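Local coordinates for PKS (Streptomyces sp. CNQ431, PDB 5YDA), which forms the acyltransferase domain of a splenocin polyketide synthase, a broadly selective domain that probably loads acyl building blocks onto the carrier protein, at residues P110-T121 / P368-L379. Numbering follows the deposited sequence.
Sequences PKVAFLLPGGGT and PVLVEIGPGDSL
Ala113 and Leu115 of strand 112-116 interleave with Val369 and Val371 of strand 369-372 in a parallel pair within the mixed, mostly parallel sheet of the α/β acyltransferase domain, close to the centre of the chain. Five backbone hydrogen bonds run from Val369 N to Lys111 O at one end to Ile373 N to Leu115 O at the other.

On the Phe114 side, the side chain of Ile373 lies across the ring, with CD1 4.0 Å from the ring centroid in a CH-pi contact only 11° off the normal. The chi1 of Ile373, -57°, turns CG1 away from its own carbonyl carbon and over the Phe114 ring; Ile373 CB meanwhile packs 3.5 Å from Leu116 CD1. Further down this face Val112 CG1 meets Val371 CG2. Across the sheet, Ala113 CB sits against Pro368 CG and Leu370 CD2, while Leu115 CB touches Leu379 CD1 at 4.0 Å.

Past the strands, Pro117 CD presses on Ile373 O at 3.1 Å, and Leu379 CD1 lies against one face of the Leu116-Pro117 peptide, 3.4 Å from Leu116 C. The glycine-rich turn 118-120 then swings round to bring Thr121 OG1 to Pro375 O, a 2.7 Å hydrogen bond with the donor tilted 30° from the carbonyl plane.

Farther out, helix 355-366 covers the Ala113 and Leu370 face through Leu362, and helix 169-188 meets Ile373 through Leu186. Strand 195-198 pairs with the other edge of 112-116; it leads toward Ser200, in a GxSxG sequence consistent with the nucleophile elbow of acyltransferases. Buried Glu372 is held at both carboxylate oxygens: OE1 bonds to Thr380 OG1, and OE2 takes the first-turn amide Leu379 N on its syn side at 2.9 Å.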
loop_
_atom_site.group_PDB
_atom_site.type_symbol
_atom_site.label_atom_id
_atom_site.label_comp_id
_atom_site.label_asym_id
_atom_site.label_seq_id
_atom_site.Cartn_x
_atom_site.Cartn_y
_atom_site.Cartn_z
ATOM N N PRO A 110 -18.974 -3.631 -3.808
ATOM C CA PRO A 110 -17.876 -2.886 -4.437
ATOM C C PRO A 110 -16.714 -3.800 -4.796
ATOM O O PRO A 110 -16.459 -4.804 -4.129
ATOM C CB PRO A 110 -17.465 -1.881 -3.351
ATOM C CG PRO A 110 -17.863 -2.532 -2.073
ATOM C CD PRO A 110 -19.159 -3.244 -2.398
ATOM N N LYS A 111 -16.021 -3.451 -5.873
ATOM C CA LYS A 111 -14.731 -4.066 -6.146
ATOM C C LYS A 111 -13.660 -3.479 -5.218
ATOM O O LYS A 111 -13.807 -2.380 -4.674
ATOM C CB LYS A 111 -14.328 -3.852 -7.604
ATOM C CG LYS A 111 -15.331 -4.376 -8.613
ATOM C CD LYS A 111 -15.321 -5.889 -8.652
ATOM C CE LYS A 111 -16.388 -6.418 -9.588
ATOM N NZ LYS A 111 -17.033 -7.642 -9.040
ATOM N N VAL A 112 -12.569 -4.224 -5.049
ATOM C CA VAL A 112 -11.479 -3.831 -4.164
ATOM C C VAL A 112 -10.168 -3.863 -4.945
ATOM O O VAL A 112 -9.880 -4.845 -5.640
ATOM C CB VAL A 112 -11.398 -4.758 -2.933
ATOM C CG1 VAL A 112 -10.174 -4.423 -2.051
ATOM C CG2 VAL A 112 -12.697 -4.695 -2.138
ATOM N N ALA A 113 -9.357 -2.813 -4.803
ATOM C CA ALA A 113 -8.023 -2.782 -5.392
ATOM C C ALA A 113 -6.975 -2.554 -4.307
ATOM O O ALA A 113 -7.193 -1.774 -3.377
ATOM C CB ALA A 113 -7.919 -1.689 -6.465
ATOM N N PHE A 114 -5.841 -3.243 -4.420
ATOM C CA PHE A 114 -4.698 -3.021 -3.544
ATOM C C PHE A 114 -3.705 -2.111 -4.253
ATOM O O PHE A 114 -3.365 -2.353 -5.423
ATOM C CB PHE A 114 -4.000 -4.334 -3.168
ATOM C CG PHE A 114 -4.727 -5.160 -2.146
ATOM C CD1 PHE A 114 -5.915 -4.722 -1.580
ATOM C CD2 PHE A 114 -4.215 -6.396 -1.754
ATOM C CE1 PHE A 114 -6.579 -5.504 -0.636
ATOM C CE2 PHE A 114 -4.869 -7.166 -0.821
ATOM C CZ PHE A 114 -6.053 -6.719 -0.259
ATOM N N LEU A 115 -3.226 -1.084 -3.545
ATOM C CA LEU A 115 -2.199 -0.172 -4.051
ATOM C C LEU A 115 -0.909 -0.406 -3.263
ATOM O O LEU A 115 -0.896 -0.269 -2.034
ATOM C CB LEU A 115 -2.649 1.288 -3.931
ATOM C CG LEU A 115 -3.623 1.874 -4.986
ATOM C CD1 LEU A 115 -4.825 0.968 -5.270
ATOM C CD2 LEU A 115 -4.120 3.269 -4.576
ATOM N N LEU A 116 0.176 -0.725 -3.975
ATOM C CA LEU A 116 1.426 -1.171 -3.359
ATOM C C LEU A 116 2.527 -0.135 -3.551
ATOM O O LEU A 116 3.015 0.028 -4.681
ATOM C CB LEU A 116 1.864 -2.506 -3.963
ATOM C CG LEU A 116 1.128 -3.836 -3.729
ATOM C CD1 LEU A 116 0.841 -4.133 -2.237
ATOM C CD2 LEU A 116 -0.098 -3.968 -4.583
ATOM N N PRO A 117 2.966 0.567 -2.506
ATOM C CA PRO A 117 3.936 1.656 -2.698
ATOM C C PRO A 117 5.321 1.157 -3.069
ATOM O O PRO A 117 5.672 -0.015 -2.905
ATOM C CB PRO A 117 3.953 2.384 -1.344
ATOM C CG PRO A 117 3.128 1.574 -0.421
ATOM C CD PRO A 117 2.251 0.673 -1.226
ATOM N N GLY A 118 6.134 2.090 -3.550
ATOM C CA GLY A 118 7.441 1.725 -4.053
ATOM C C GLY A 118 7.947 2.457 -2.830
ATOM O O GLY A 118 7.147 2.980 -2.050
ATOM N N GLY A 119 9.248 2.550 -2.630
ATOM C CA GLY A 119 9.617 3.142 -1.349
ATOM C C GLY A 119 9.592 4.620 -1.025
ATOM O O GLY A 119 9.203 5.447 -1.865
ATOM N N GLY A 120 9.967 4.951 0.204
ATOM C CA GLY A 120 9.924 6.321 0.659
ATOM C C GLY A 120 9.238 6.420 2.000
ATOM O O GLY A 120 9.427 7.399 2.725
ATOM N N THR A 121 8.441 5.416 2.358
ATOM C CA THR A 121 7.734 5.443 3.628
ATOM C C THR A 121 8.177 4.345 4.578
ATOM O O THR A 121 7.616 4.244 5.672
ATOM C CB THR A 121 6.219 5.347 3.418
ATOM O OG1 THR A 121 5.899 4.114 2.753
ATOM C CG2 THR A 121 5.720 6.528 2.580
ATOM N N PRO A 368 -13.168 0.764 -8.039
ATOM C CA PRO A 368 -13.079 0.004 -6.792
ATOM C C PRO A 368 -12.699 0.880 -5.606
ATOM O O PRO A 368 -12.198 1.996 -5.753
ATOM C CB PRO A 368 -11.979 -1.010 -7.099
ATOM C CG PRO A 368 -11.042 -0.234 -7.985
ATOM C CD PRO A 368 -11.883 0.762 -8.762
ATOM N N VAL A 369 -12.985 0.351 -4.409
ATOM C CA VAL A 369 -12.350 0.851 -3.199
ATOM C C VAL A 369 -10.837 0.728 -3.358
ATOM O O VAL A 369 -10.318 -0.318 -3.770
ATOM C CB VAL A 369 -12.860 0.076 -1.972
ATOM C CG1 VAL A 369 -12.213 0.602 -0.687
ATOM C CG2 VAL A 369 -14.397 0.137 -1.864
ATOM N N LEU A 370 -10.120 1.801 -3.051
ATOM C CA LEU A 370 -8.666 1.828 -3.189
ATOM C C LEU A 370 -8.023 1.604 -1.819
ATOM O O LEU A 370 -8.178 2.431 -0.908
ATOM C CB LEU A 370 -8.208 3.150 -3.798
ATOM C CG LEU A 370 -8.850 3.519 -5.127
ATOM C CD1 LEU A 370 -8.221 4.786 -5.674
ATOM C CD2 LEU A 370 -8.700 2.376 -6.113
ATOM N N VAL A 371 -7.305 0.496 -1.675
ATOM C CA VAL A 371 -6.747 0.073 -0.399
ATOM C C VAL A 371 -5.238 0.108 -0.546
ATOM O O VAL A 371 -4.657 -0.698 -1.291
ATOM C CB VAL A 371 -7.229 -1.324 0.018
ATOM C CG1 VAL A 371 -6.701 -1.684 1.401
ATOM C CG2 VAL A 371 -8.746 -1.398 -0.011
ATOM N N GLU A 372 -4.608 1.062 0.127
ATOM C CA GLU A 372 -3.156 1.156 0.111
ATOM C C GLU A 372 -2.591 0.121 1.078
ATOM O O GLU A 372 -3.035 0.031 2.228
ATOM C CB GLU A 372 -2.705 2.567 0.497
ATOM C CG GLU A 372 -1.218 2.774 0.395
ATOM C CD GLU A 372 -0.817 4.212 0.058
ATOM O OE1 GLU A 372 -1.682 5.129 0.083
ATOM O OE2 GLU A 372 0.385 4.421 -0.207
ATOM N N ILE A 373 -1.625 -0.663 0.605
ATOM C CA ILE A 373 -1.037 -1.780 1.338
ATOM C C ILE A 373 0.404 -1.407 1.638
ATOM O O ILE A 373 1.274 -1.515 0.768
ATOM C CB ILE A 373 -1.092 -3.084 0.533
ATOM C CG1 ILE A 373 -2.529 -3.412 0.144
ATOM C CG2 ILE A 373 -0.396 -4.247 1.281
ATOM C CD1 ILE A 373 -3.425 -3.521 1.317
ATOM N N GLY A 374 0.683 -1.035 2.870
ATOM C CA GLY A 374 2.015 -0.618 3.241
ATOM C C GLY A 374 1.938 0.656 4.049
ATOM O O GLY A 374 0.859 1.242 4.212
ATOM N N PRO A 375 3.074 1.116 4.570
ATOM C CA PRO A 375 3.054 2.285 5.471
ATOM C C PRO A 375 2.729 3.566 4.720
ATOM O O PRO A 375 3.334 3.868 3.688
ATOM C CB PRO A 375 4.479 2.323 6.046
ATOM C CG PRO A 375 5.322 1.695 5.000
ATOM C CD PRO A 375 4.438 0.593 4.380
ATOM N N GLY A 376 1.777 4.321 5.254
ATOM C CA GLY A 376 1.508 5.671 4.801
ATOM C C GLY A 376 0.330 5.774 3.847
ATOM O O GLY A 376 -0.497 4.865 3.690
ATOM N N ASP A 377 0.268 6.931 3.187
ATOM C CA ASP A 377 -0.827 7.253 2.287
ATOM C C ASP A 377 -0.305 7.914 1.020
ATOM O O ASP A 377 -1.009 8.718 0.399
ATOM C CB ASP A 377 -1.845 8.170 2.971
ATOM C CG ASP A 377 -1.246 9.528 3.362
ATOM O OD1 ASP A 377 -0.025 9.755 3.160
ATOM O OD2 ASP A 377 -1.998 10.369 3.882
ATOM N N SER A 378 0.922 7.592 0.617
ATOM C CA SER A 378 1.504 8.299 -0.519
ATOM C C SER A 378 0.787 7.964 -1.826
ATOM O O SER A 378 0.583 8.851 -2.660
ATOM C CB SER A 378 3.002 7.997 -0.612
ATOM O OG SER A 378 3.222 6.615 -0.888
ATOM N N LEU A 379 0.393 6.704 -2.040
ATOM C CA LEU A 379 -0.320 6.392 -3.284
ATOM C C LEU A 379 -1.773 6.844 -3.232
ATOM O O LEU A 379 -2.360 7.173 -4.275
ATOM C CB LEU A 379 -0.268 4.893 -3.593
ATOM C CG LEU A 379 1.112 4.270 -3.793
ATOM C CD1 LEU A 379 0.965 2.836 -4.331
ATOM C CD2 LEU A 379 1.994 5.121 -4.701
HETATM O O HOH W 1 5.990 5.878 -0.910
#